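Local coordinates for protein hypothetical sugar kinase (Cytophaga hutchinsonii, PDB 3R8E) that probably phosphorylates a sugar as a putative kinase of the ROK family, built on a ribonuclease H-like fold, at residues Asp127-Ala132 with Asn173-Gly178; Ile148-Gly153 with Glu250-Ile255; Ser158-Asn163 with Arg257-Asn262; Tyr276-Leu281 with Met297-Ala302. All coordinates share one frame; numbering follows the deposited sequence.

Contact 1. Residues Asp127-Ala132 with Asn173-Gly178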
loop_
_atom_site.group_PDB
_atom_site.type_symbol
_atom_site.label_atom_id
_atom_site.label_comp_id
_atom_site.label_asym_id
_atom_site.label_seq_id
_atom_site.Cartn_x
_atom_site.Cartn_y
_atom_site.Cartn_z
ATOM N N ASP A 127 8.280 -12.107 -10.798
ATOM C CA ASP A 127 7.640 -12.142 -12.119
ATOM C C ASP A 127 6.513 -11.111 -12.313
ATOM O O ASP A 127 6.399 -10.568 -13.411
ATOM C CB ASP A 127 7.118 -13.544 -12.456
ATOM C CG ASP A 127 6.063 -14.136 -11.535
ATOM O OD1 ASP A 127 5.811 -13.552 -10.458
ATOM O OD2 ASP A 127 5.512 -15.199 -11.878
ATOM N N ALA A 128 5.693 -10.838 -11.276
ATOM C CA ALA A 128 4.610 -9.850 -11.390
ATOM C C ALA A 128 5.181 -8.433 -11.521
ATOM O O ALA A 128 4.601 -7.596 -12.217
ATOM C CB ALA A 128 3.678 -9.941 -10.194
ATOM N N LYS A 129 6.340 -8.174 -10.862
ATOM C CA LYS A 129 7.049 -6.906 -10.972
ATOM C C LYS A 129 7.664 -6.802 -12.373
ATOM O O LYS A 129 7.631 -5.733 -12.979
ATOM C CB LYS A 129 8.118 -6.774 -9.877
ATOM C CG LYS A 129 7.503 -6.665 -8.495
ATOM C CD LYS A 129 8.572 -6.442 -7.417
ATOM C CE LYS A 129 7.960 -6.248 -6.047
ATOM N NZ LYS A 129 7.263 -7.473 -5.567
ATOM N N CYS A 130 8.208 -7.927 -12.892
ATOM C CA CYS A 130 8.750 -7.986 -14.257
ATOM C C CYS A 130 7.688 -7.578 -15.254
ATOM O O CYS A 130 7.975 -6.794 -16.146
ATOM C CB CYS A 130 9.275 -9.379 -14.576
ATOM S SG CYS A 130 10.905 -9.713 -13.887
ATOM N N ALA A 131 6.458 -8.100 -15.102
ATOM C CA ALA A 131 5.351 -7.788 -16.019
ATOM C C ALA A 131 5.082 -6.273 -16.065
ATOM O O ALA A 131 4.903 -5.737 -17.154
ATOM C CB ALA A 131 4.097 -8.545 -15.618
ATOM N N ALA A 132 5.124 -5.578 -14.903
ATOM C CA ALA A 132 4.960 -4.114 -14.874
ATOM C C ALA A 132 6.104 -3.445 -15.635
ATOM O O ALA A 132 5.861 -2.545 -16.435
ATOM C CB ALA A 132 4.918 -3.606 -13.444
ATOM N N ASN A 173 9.872 -7.261 -1.369
ATOM C CA ASN A 173 8.807 -8.075 -1.946
ATOM C C ASN A 173 7.452 -7.410 -1.774
ATOM O O ASN A 173 6.496 -8.055 -1.360
ATOM C CB ASN A 173 8.821 -9.467 -1.343
ATOM C CG ASN A 173 10.002 -10.259 -1.830
ATOM O OD1 ASN A 173 10.057 -10.669 -2.989
ATOM N ND2 ASN A 173 11.019 -10.374 -0.994
ATOM N N GLY A 174 7.389 -6.124 -2.105
ATOM C CA GLY A 174 6.155 -5.351 -2.024
ATOM C C GLY A 174 5.106 -5.774 -3.033
ATOM O O GLY A 174 5.342 -6.661 -3.863
ATOM N N THR A 175 3.926 -5.130 -2.945
ATOM C CA THR A 175 2.761 -5.253 -3.831
ATOM C C THR A 175 2.325 -6.712 -4.096
ATOM O O THR A 175 2.120 -7.116 -5.252
ATOM C CB THR A 175 2.981 -4.465 -5.142
ATOM O OG1 THR A 175 4.154 -4.944 -5.800
ATOM C CG2 THR A 175 3.121 -2.967 -4.903
ATOM N N GLU A 176 2.098 -7.465 -3.008
ATOM C CA GLU A 176 1.530 -8.817 -3.037
ATOM C C GLU A 176 0.023 -8.643 -2.802
ATOM O O GLU A 176 -0.517 -9.092 -1.791
ATOM C CB GLU A 176 2.208 -9.713 -1.981
ATOM C CG GLU A 176 3.580 -10.205 -2.427
ATOM C CD GLU A 176 3.578 -11.245 -3.534
ATOM O OE1 GLU A 176 2.519 -11.868 -3.774
ATOM O OE2 GLU A 176 4.642 -11.440 -4.162
ATOM N N VAL A 177 -0.643 -7.930 -3.736
ATOM C CA VAL A 177 -2.032 -7.483 -3.580
ATOM C C VAL A 177 -3.059 -8.615 -3.699
ATOM O O VAL A 177 -4.166 -8.468 -3.182
ATOM C CB VAL A 177 -2.421 -6.284 -4.486
ATOM C CG1 VAL A 177 -1.370 -5.174 -4.444
ATOM C CG2 VAL A 177 -2.704 -6.723 -5.909
ATOM N N GLY A 178 -2.683 -9.730 -4.325
ATOM C CA GLY A 178 -3.574 -10.882 -4.446
ATOM C C GLY A 178 -3.995 -11.426 -3.094
ATOM O O GLY A 178 -5.091 -11.973 -2.948
HETATM O O HOH W 1 4.607 -7.666 -6.795
HETATM O O HOH W 2 7.846 -9.974 -4.617
HETATM O O HOH W 3 10.068 -8.725 -5.358
#

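Contact 2. Residues Ile148-Gly153 with Glu250-Ile255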
loop_
_atom_site.group_PDB
_atom_site.type_symbol
_atom_site.label_atom_id
_atom_site.label_comp_id
_atom_site.label_asym_id
_atom_site.label_seq_id
_atom_site.Cartn_x
_atom_site.Cartn_y
_atom_site.Cartn_z
ATOM N N ILE A 148 0.001 0.914 -11.648
ATOM C CA ILE A 148 -0.084 -0.463 -11.180
ATOM C C ILE A 148 -0.571 -1.324 -12.339
ATOM O O ILE A 148 -1.501 -0.933 -13.054
ATOM C CB ILE A 148 -0.972 -0.673 -9.905
ATOM C CG1 ILE A 148 -0.903 -2.153 -9.430
ATOM C CG2 ILE A 148 -2.437 -0.265 -10.152
ATOM C CD1 ILE A 148 -1.425 -2.410 -8.030
ATOM N N LEU A 149 0.069 -2.482 -12.521
ATOM C CA LEU A 149 -0.374 -3.498 -13.454
ATOM C C LEU A 149 -0.986 -4.605 -12.624
ATOM O O LEU A 149 -0.288 -5.191 -11.802
ATOM C CB LEU A 149 0.756 -4.025 -14.367
ATOM C CG LEU A 149 0.432 -5.305 -15.179
ATOM C CD1 LEU A 149 -0.691 -5.068 -16.162
ATOM C CD2 LEU A 149 1.635 -5.791 -15.945
ATOM N N LEU A 150 -2.287 -4.852 -12.789
ATOM C CA LEU A 150 -2.969 -5.962 -12.133
ATOM C C LEU A 150 -3.141 -7.076 -13.140
ATOM O O LEU A 150 -3.860 -6.896 -14.128
ATOM C CB LEU A 150 -4.351 -5.575 -11.569
ATOM C CG LEU A 150 -4.464 -4.761 -10.315
ATOM C CD1 LEU A 150 -5.933 -4.654 -9.927
ATOM C CD2 LEU A 150 -3.722 -5.412 -9.160
ATOM N N ALA A 151 -2.465 -8.210 -12.919
ATOM C CA ALA A 151 -2.582 -9.378 -13.786
ATOM C C ALA A 151 -3.606 -10.322 -13.163
ATOM O O ALA A 151 -3.329 -10.971 -12.152
ATOM C CB ALA A 151 -1.231 -10.050 -13.968
ATOM N N LEU A 152 -4.825 -10.315 -13.722
ATOM C CA LEU A 152 -5.964 -11.066 -13.208
ATOM C C LEU A 152 -6.086 -12.429 -13.900
ATOM O O LEU A 152 -6.743 -12.560 -14.935
ATOM C CB LEU A 152 -7.261 -10.237 -13.353
ATOM C CG LEU A 152 -7.237 -8.838 -12.697
ATOM C CD1 LEU A 152 -8.162 -7.882 -13.416
ATOM C CD2 LEU A 152 -7.570 -8.903 -11.216
ATOM N N GLY A 153 -5.443 -13.424 -13.298
ATOM C CA GLY A 153 -5.441 -14.801 -13.780
ATOM C C GLY A 153 -5.901 -15.757 -12.707
ATOM O O GLY A 153 -6.792 -15.420 -11.921
ATOM N N GLU A 250 -12.886 -2.247 -5.019
ATOM C CA GLU A 250 -12.750 -2.094 -3.569
ATOM C C GLU A 250 -11.306 -2.329 -3.110
ATOM O O GLU A 250 -10.833 -1.594 -2.243
ATOM C CB GLU A 250 -13.704 -3.017 -2.823
ATOM C CG GLU A 250 -15.128 -2.495 -2.794
ATOM C CD GLU A 250 -16.122 -3.378 -2.069
ATOM O OE1 GLU A 250 -15.746 -4.494 -1.639
ATOM O OE2 GLU A 250 -17.287 -2.946 -1.930
ATOM N N SER A 251 -10.587 -3.302 -3.717
ATOM C CA SER A 251 -9.175 -3.525 -3.373
ATOM C C SER A 251 -8.294 -2.411 -3.954
ATOM O O SER A 251 -7.340 -1.982 -3.296
ATOM C CB SER A 251 -8.699 -4.895 -3.838
ATOM O OG SER A 251 -9.072 -5.871 -2.879
ATOM N N LEU A 252 -8.636 -1.904 -5.157
ATOM C CA LEU A 252 -7.891 -0.795 -5.765
ATOM C C LEU A 252 -8.038 0.479 -4.923
ATOM O O LEU A 252 -7.076 1.230 -4.824
ATOM C CB LEU A 252 -8.299 -0.548 -7.231
ATOM C CG LEU A 252 -7.654 -1.508 -8.247
ATOM C CD1 LEU A 252 -8.408 -1.502 -9.570
ATOM C CD2 LEU A 252 -6.166 -1.192 -8.461
ATOM N N VAL A 253 -9.203 0.681 -4.254
ATOM C CA VAL A 253 -9.401 1.821 -3.335
ATOM C C VAL A 253 -8.303 1.779 -2.260
ATOM O O VAL A 253 -7.648 2.792 -1.997
ATOM C CB VAL A 253 -10.824 1.816 -2.709
ATOM C CG1 VAL A 253 -10.894 2.693 -1.451
ATOM C CG2 VAL A 253 -11.869 2.253 -3.736
ATOM N N ASN A 254 -8.072 0.586 -1.681
ATOM C CA ASN A 254 -7.053 0.406 -0.646
ATOM C C ASN A 254 -5.634 0.611 -1.175
ATOM O O ASN A 254 -4.829 1.232 -0.481
ATOM C CB ASN A 254 -7.180 -0.965 0.015
ATOM C CG ASN A 254 -8.366 -1.068 0.930
ATOM O OD1 ASN A 254 -8.982 -0.065 1.288
ATOM N ND2 ASN A 254 -8.715 -2.284 1.328
ATOM N N ILE A 255 -5.321 0.097 -2.382
ATOM C CA ILE A 255 -3.994 0.247 -2.999
ATOM C C ILE A 255 -3.732 1.731 -3.265
ATOM O O ILE A 255 -2.665 2.239 -2.935
ATOM C CB ILE A 255 -3.861 -0.603 -4.294
ATOM C CG1 ILE A 255 -3.974 -2.104 -3.975
ATOM C CG2 ILE A 255 -2.549 -0.305 -5.038
ATOM C CD1 ILE A 255 -4.403 -2.977 -5.161
#

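Contact 3. Residues Ser158-Asn163 with Arg257-Asn262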
loop_
_atom_site.group_PDB
_atom_site.type_symbol
_atom_site.label_atom_id
_atom_site.label_comp_id
_atom_site.label_asym_id
_atom_site.label_seq_id
_atom_site.Cartn_x
_atom_site.Cartn_y
_atom_site.Cartn_z
ATOM N N SER A 158 0.652 -8.404 -9.242
ATOM C CA SER A 158 0.738 -6.960 -9.421
ATOM C C SER A 158 2.170 -6.484 -9.405
ATOM O O SER A 158 3.014 -7.061 -8.725
ATOM C CB SER A 158 -0.062 -6.219 -8.353
ATOM O OG SER A 158 0.341 -6.610 -7.053
ATOM N N GLY A 159 2.412 -5.427 -10.156
ATOM C CA GLY A 159 3.700 -4.772 -10.252
ATOM C C GLY A 159 3.422 -3.293 -10.312
ATOM O O GLY A 159 2.423 -2.883 -10.912
ATOM N N VAL A 160 4.273 -2.481 -9.673
ATOM C CA VAL A 160 4.062 -1.036 -9.665
ATOM C C VAL A 160 5.310 -0.291 -10.093
ATOM O O VAL A 160 6.400 -0.546 -9.574
ATOM C CB VAL A 160 3.593 -0.545 -8.256
ATOM C CG1 VAL A 160 3.610 0.980 -8.161
ATOM C CG2 VAL A 160 2.208 -1.077 -7.912
HETATM N N MSE A 161 5.127 0.670 -11.015
HETATM C CA MSE A 161 6.151 1.636 -11.391
HETATM C C MSE A 161 5.833 2.894 -10.605
HETATM O O MSE A 161 4.663 3.287 -10.547
HETATM C CB MSE A 161 6.170 1.928 -12.909
HETATM C CG MSE A 161 6.490 0.718 -13.773
HETATM SE SE MSE A 161 8.228 -0.088 -13.451
HETATM C CE MSE A 161 9.347 1.442 -13.875
HETATM N N MSE A 162 6.837 3.500 -9.974
HETATM C CA MSE A 162 6.646 4.742 -9.238
HETATM C C MSE A 162 7.736 5.719 -9.634
HETATM O O MSE A 162 8.921 5.459 -9.406
HETATM C CB MSE A 162 6.626 4.502 -7.724
HETATM C CG MSE A 162 6.280 5.745 -6.945
HETATM SE SE MSE A 162 5.769 5.317 -5.153
HETATM C CE MSE A 162 3.962 4.645 -5.558
ATOM N N ASN A 163 7.324 6.831 -10.271
ATOM C CA ASN A 163 8.210 7.888 -10.776
ATOM C C ASN A 163 9.304 7.268 -11.686
ATOM O O ASN A 163 10.484 7.614 -11.584
ATOM C CB ASN A 163 8.809 8.718 -9.612
ATOM C CG ASN A 163 7.801 9.096 -8.550
ATOM O OD1 ASN A 163 7.857 8.614 -7.425
ATOM N ND2 ASN A 163 6.828 9.924 -8.896
ATOM N N ARG A 257 -5.156 4.363 -1.774
ATOM C CA ARG A 257 -5.010 5.114 -0.519
ATOM C C ARG A 257 -3.604 4.957 0.054
ATOM O O ARG A 257 -3.034 5.913 0.575
ATOM C CB ARG A 257 -6.056 4.679 0.530
ATOM C CG ARG A 257 -7.454 5.262 0.312
ATOM C CD ARG A 257 -7.446 6.793 0.275
ATOM N NE ARG A 257 -8.761 7.374 0.549
ATOM C CZ ARG A 257 -8.959 8.644 0.892
ATOM N NH1 ARG A 257 -7.930 9.472 1.021
ATOM N NH2 ARG A 257 -10.184 9.087 1.147
ATOM N N VAL A 258 -3.028 3.765 -0.084
ATOM C CA VAL A 258 -1.693 3.520 0.449
ATOM C C VAL A 258 -0.577 4.128 -0.434
ATOM O O VAL A 258 0.329 4.784 0.097
ATOM C CB VAL A 258 -1.463 1.991 0.642
ATOM C CG1 VAL A 258 -0.002 1.685 0.963
ATOM C CG2 VAL A 258 -2.374 1.415 1.724
HETATM N N MSE A 259 -0.640 3.896 -1.764
HETATM C CA MSE A 259 0.407 4.253 -2.727
HETATM C C MSE A 259 0.278 5.632 -3.370
HETATM O O MSE A 259 1.274 6.147 -3.879
HETATM C CB MSE A 259 0.440 3.212 -3.861
HETATM C CG MSE A 259 0.668 1.793 -3.373
HETATM SE SE MSE A 259 2.455 1.566 -2.661
HETATM C CE MSE A 259 3.354 1.321 -4.299
ATOM N N ASP A 260 -0.946 6.189 -3.426
ATOM C CA ASP A 260 -1.259 7.438 -4.122
ATOM C C ASP A 260 -0.794 7.345 -5.591
ATOM O O ASP A 260 0.137 8.028 -6.023
ATOM C CB ASP A 260 -0.742 8.724 -3.445
ATOM C CG ASP A 260 -1.336 9.966 -4.099
ATOM O OD1 ASP A 260 -2.220 9.815 -4.985
ATOM O OD2 ASP A 260 -0.882 11.074 -3.780
ATOM N N LEU A 261 -1.435 6.451 -6.331
ATOM C CA LEU A 261 -1.266 6.287 -7.770
ATOM C C LEU A 261 -2.672 6.228 -8.336
ATOM O O LEU A 261 -3.595 5.878 -7.600
ATOM C CB LEU A 261 -0.409 5.044 -8.152
ATOM C CG LEU A 261 -0.896 3.646 -7.711
ATOM C CD1 LEU A 261 -1.948 3.090 -8.662
ATOM C CD2 LEU A 261 0.252 2.662 -7.692
ATOM N N ASN A 262 -2.864 6.580 -9.605
ATOM C CA ASN A 262 -4.213 6.506 -10.167
ATOM C C ASN A 262 -4.202 6.082 -11.648
ATOM O O ASN A 262 -5.191 6.287 -12.351
ATOM C CB ASN A 262 -4.985 7.816 -9.960
ATOM C CG ASN A 262 -4.406 8.998 -10.676
ATOM O OD1 ASN A 262 -3.319 8.933 -11.255
ATOM N ND2 ASN A 262 -5.111 10.118 -10.629
#

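Contact 4. Residues Tyr276-Leu281 with Met297-Ala302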
loop_
_atom_site.group_PDB
_atom_site.type_symbol
_atom_site.label_atom_id
_atom_site.label_comp_id
_atom_site.label_asym_id
_atom_site.label_seq_id
_atom_site.Cartn_x
_atom_site.Cartn_y
_atom_site.Cartn_z
ATOM N N TYR A 276 -17.019 -5.408 -19.325
ATOM C CA TYR A 276 -18.114 -5.872 -18.474
ATOM C C TYR A 276 -17.832 -5.718 -16.967
ATOM O O TYR A 276 -18.794 -5.599 -16.204
ATOM C CB TYR A 276 -18.479 -7.326 -18.833
ATOM C CG TYR A 276 -18.536 -7.528 -20.335
ATOM C CD1 TYR A 276 -19.526 -6.918 -21.102
ATOM C CD2 TYR A 276 -17.527 -8.215 -21.002
ATOM C CE1 TYR A 276 -19.534 -7.025 -22.491
ATOM C CE2 TYR A 276 -17.523 -8.326 -22.392
ATOM C CZ TYR A 276 -18.528 -7.728 -23.132
ATOM O OH TYR A 276 -18.521 -7.828 -24.501
ATOM N N PHE A 277 -16.555 -5.689 -16.536
ATOM C CA PHE A 277 -16.259 -5.520 -15.105
ATOM C C PHE A 277 -15.710 -4.113 -14.761
ATOM O O PHE A 277 -15.852 -3.687 -13.615
ATOM C CB PHE A 277 -15.321 -6.623 -14.562
ATOM C CG PHE A 277 -13.869 -6.609 -14.983
ATOM C CD1 PHE A 277 -12.952 -5.774 -14.351
ATOM C CD2 PHE A 277 -13.393 -7.517 -15.919
ATOM C CE1 PHE A 277 -11.605 -5.784 -14.718
ATOM C CE2 PHE A 277 -12.043 -7.528 -16.284
ATOM C CZ PHE A 277 -11.158 -6.656 -15.683
ATOM N N VAL A 278 -15.097 -3.394 -15.728
ATOM C CA VAL A 278 -14.519 -2.059 -15.471
ATOM C C VAL A 278 -15.611 -1.017 -15.052
ATOM O O VAL A 278 -15.313 -0.252 -14.136
ATOM C CB VAL A 278 -13.614 -1.558 -16.637
ATOM C CG1 VAL A 278 -13.245 -0.078 -16.491
ATOM C CG2 VAL A 278 -12.345 -2.404 -16.716
ATOM N N PRO A 279 -16.860 -0.972 -15.594
ATOM C CA PRO A 279 -17.822 0.033 -15.100
ATOM C C PRO A 279 -18.034 -0.028 -13.582
ATOM O O PRO A 279 -17.950 1.014 -12.939
ATOM C CB PRO A 279 -19.105 -0.295 -15.866
ATOM C CG PRO A 279 -18.626 -0.905 -17.122
ATOM C CD PRO A 279 -17.450 -1.745 -16.709
ATOM N N ASN A 280 -18.238 -1.230 -13.001
ATOM C CA ASN A 280 -18.439 -1.354 -11.548
ATOM C C ASN A 280 -17.145 -1.131 -10.764
ATOM O O ASN A 280 -17.203 -0.685 -9.617
ATOM C CB ASN A 280 -19.061 -2.681 -11.176
ATOM C CG ASN A 280 -20.543 -2.570 -10.918
ATOM O OD1 ASN A 280 -21.199 -1.605 -11.323
ATOM N ND2 ASN A 280 -21.106 -3.542 -10.217
ATOM N N LEU A 281 -15.993 -1.433 -11.384
ATOM C CA LEU A 281 -14.671 -1.186 -10.813
ATOM C C LEU A 281 -14.519 0.324 -10.629
ATOM O O LEU A 281 -14.186 0.772 -9.526
ATOM C CB LEU A 281 -13.579 -1.762 -11.748
ATOM C CG LEU A 281 -12.119 -1.745 -11.282
ATOM C CD1 LEU A 281 -11.297 -2.707 -12.109
ATOM C CD2 LEU A 281 -11.489 -0.350 -11.431
HETATM N N MSE A 297 -7.669 10.078 -13.140
HETATM C CA MSE A 297 -7.430 8.637 -13.088
HETATM C C MSE A 297 -7.567 8.023 -14.488
HETATM O O MSE A 297 -8.296 8.546 -15.345
HETATM C CB MSE A 297 -8.356 7.950 -12.069
HETATM C CG MSE A 297 -9.788 7.720 -12.569
HETATM SE SE MSE A 297 -10.863 6.658 -11.350
HETATM C CE MSE A 297 -9.709 5.135 -11.206
ATOM N N TYR A 298 -6.827 6.930 -14.726
ATOM C CA TYR A 298 -6.816 6.214 -15.996
ATOM C C TYR A 298 -6.861 4.719 -15.731
ATOM O O TYR A 298 -6.094 4.215 -14.913
ATOM C CB TYR A 298 -5.577 6.595 -16.827
ATOM C CG TYR A 298 -5.294 5.682 -18.001
ATOM C CD1 TYR A 298 -6.098 5.704 -19.139
ATOM C CD2 TYR A 298 -4.210 4.808 -17.985
ATOM C CE1 TYR A 298 -5.841 4.864 -20.224
ATOM C CE2 TYR A 298 -3.930 3.981 -19.072
ATOM C CZ TYR A 298 -4.756 4.002 -20.184
ATOM O OH TYR A 298 -4.481 3.178 -21.252
ATOM N N ILE A 299 -7.791 4.025 -16.397
ATOM C CA ILE A 299 -7.921 2.573 -16.321
ATOM C C ILE A 299 -7.789 2.073 -17.750
ATOM O O ILE A 299 -8.635 2.374 -18.596
ATOM C CB ILE A 299 -9.207 2.081 -15.613
ATOM C CG1 ILE A 299 -9.304 2.649 -14.186
ATOM C CG2 ILE A 299 -9.259 0.534 -15.604
ATOM C CD1 ILE A 299 -10.662 2.639 -13.617
ATOM N N GLY A 300 -6.680 1.401 -18.020
ATOM C CA GLY A 300 -6.366 0.887 -19.343
ATOM C C GLY A 300 -6.176 -0.611 -19.382
ATOM O O GLY A 300 -6.052 -1.261 -18.342
ATOM N N LYS A 301 -6.170 -1.164 -20.592
ATOM C CA LYS A 301 -5.965 -2.588 -20.812
ATOM C C LYS A 301 -4.470 -2.837 -21.033
ATOM O O LYS A 301 -3.834 -2.097 -21.791
ATOM C CB LYS A 301 -6.818 -3.049 -22.025
ATOM C CG LYS A 301 -6.562 -4.470 -22.523
ATOM C CD LYS A 301 -7.479 -5.507 -21.878
ATOM C CE LYS A 301 -7.253 -6.889 -22.447
ATOM N NZ LYS A 301 -5.969 -7.487 -21.985
ATOM N N ALA A 302 -3.904 -3.850 -20.355
ATOM C CA ALA A 302 -2.509 -4.254 -20.553
ATOM C C ALA A 302 -2.469 -5.049 -21.851
ATOM O O ALA A 302 -3.141 -6.078 -21.949
ATOM C CB ALA A 302 -2.024 -5.086 -19.380
#

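Contact 1. Residues Asp127-Ala132 with Asn173-Gly178
K129 reaches from helix 127-132 to the loop 173-178 and sets its ammonium group against the backbone of G174. The chain runs extended as far as CE and bends only at its last torsion (chi4 65°), which turns NZ onto G174 O at 2.7 Å. The donor arrives at a C=O...N angle of 141°, tilted 26° out of the carbonyl plane, while CE packs against the same oxygen at 3.4 Å. This is the tight, direct part of the contact. The rest of the ammonium group is bridged by water: one joins NZ (2.9 Å) to T175 OG1, and on the N173 flank a second, 2.7 Å from NZ, donates to N173 OD1. A third, more distant water lies between the same two residues. The side-chain nitrogen ND2 of N173 bonds to V88 O and to Y292 of the second subunit. The carboxylate of E176, with OE2 5.0 Å from NZ, may favour the charged lysine without touching it. A leucine in place of K129 would probably leave G174 O without its ammonium donor and the waters without the group that gathers them. The loop carries the E-x-G-H element that contacts the sugar in characterised ROK kinases, consistent with a place beside the sugar pocket. Helix 127-138 follows directly on strand 121-126, and T175 and V177 rest on strand 156-162, so the lysine ties a helix that follows one sheet to a loop lying on the other.

Contact 2. Residues Ile148-Gly153 with Glu250-Ile255
I148 and L150 of strand 148-152 face L252 and I255 of helix 250-255, a helix-on-sheet packing within the ribonuclease H-like fold. The two elements run roughly antiparallel, with 149° between their directions and axes 11.9 Å apart at closest approach, and hydrocarbon fills the interval. Each pair meets in its own way. I148 and I255 lie at about a right angle: CG1 of I148 stands anti to the backbone N (chi1 -176°), which extends CD1 across to CG2 of I255 at 3.8 Å, with CD1 of I255 a little farther off. L150 and L252 instead point at one another tip to tip, CD1 of L150 set against the fork of L252 and about 4.0 Å from both CG and CD1 of that leucine. I148 and L252 cross obliquely, touching through the short CG2 branch of the isoleucine. An alanine in place of L252 would probably open a gap in front of L150 CD1 and leave the CG2 methyl of I148 without cover from this part of the helix. L252 also packs on L281 and M285 of helix 274-288, and L150 on V177 and L266; all four side chains are buried. The CD2 methyl of L252 is shared unequally: it lies 3.8 Å from CD1 of L150 but 4.2 Å from CG2 of I148.

Contact 3. Residues Ser158-Asn163 with Arg257-Asn262
V160 lays its CG1 methyl against two residues at once, the CD2 methyl of L261 at 3.8 Å and the CE methyl of selenomethionine M259 at 3.9 Å. CG1 is the branch opposite the backbone N (chi1 170°), and it meets both partners end to end. L261 answers with an unusual torsion, its CG lying between backbone N and carbonyl carbon (chi1 60°), which together with chi2 of 82° brings CD2 to the valine. Selenomethionine M162 comes in beside them. In the conformer described, its chain is extended to SE and bends at the last torsion, which carries CE over the backbone of M259, 3.5 Å from M259 O, and close to the M259 CE. Both selenomethionines have a second conformer, so this end of the contact is less certain than the valine's. D260, with positive phi, ends the helical run and turns the chain so that M259 and L261 both face the strand. Its carboxylate is held by R171 of the second subunit, in a salt bridge, and by Y292 of its own chain. The contact thus packs the C-terminal end of helix 235-259 onto one face of the mixed sheet of a ribonuclease H-like domain, beside the dimer interface.

Contact 4. Residues Tyr276-Leu281 with Met297-Ala302
I299 of strand 298-301 meets V278 and L281 of helix 276-281, and the direct contact is entirely apolar. The isoleucine divides its branches between them. CG2 slides alongside V278, the two side chains running in opposite directions with I299 CG2 4.1 Å from V278 CG1. CD1 belongs to the other branch and slants across L281 to meet its CD2 at 3.8 Å. With CG1 anti to the carbonyl carbon (chi1 -57°), CG2 is left anti to the backbone N, and each branch faces a different helix residue. The polar bonds do not join the two segments. K301 NZ donates to A302 O at 3.2 Å, with S271 as a second partner for the ammonium group. In the helix, L281 N bonds to F277 O, whereas P279 has no N-H to give, in keeping with the kink there. Within the strand, G300 N sits 3.8 Å over one face of the Y298 ring, toward its rim. Strand 298-301 is the outermost strand of its sheet within this chain, pairing with strand 263-267, and helix 274-288, which connects the two parallel strands in a beta-alpha-beta crossover, also packs on I248 of helix 235-259 through L281.

How the contacts relate
From the N terminus, contact 1 opens first: helix 127-138 is joined to the loop at 173-178, enclosing strands 147-152, 156-162 and 165-166. Contacts 2 and 3 start on the first two of these strands and close on the later helix 235-259. Contacts 1, 2 and 3 therefore all cross one another and none nests. They also touch: V177 packs on I255, and L149 N probably bonds to G159 O. Contact 4 follows in series, closing a short loop of its own. It meets contact 2 where L149 packs on A302, and contact 3 where N262 O probably receives Y298 N. Contacts 2 to 4 pack helices 235-259 and 274-288 on the five-stranded sheet, while contact 1 ties helix 127-138 to the loop lying on it.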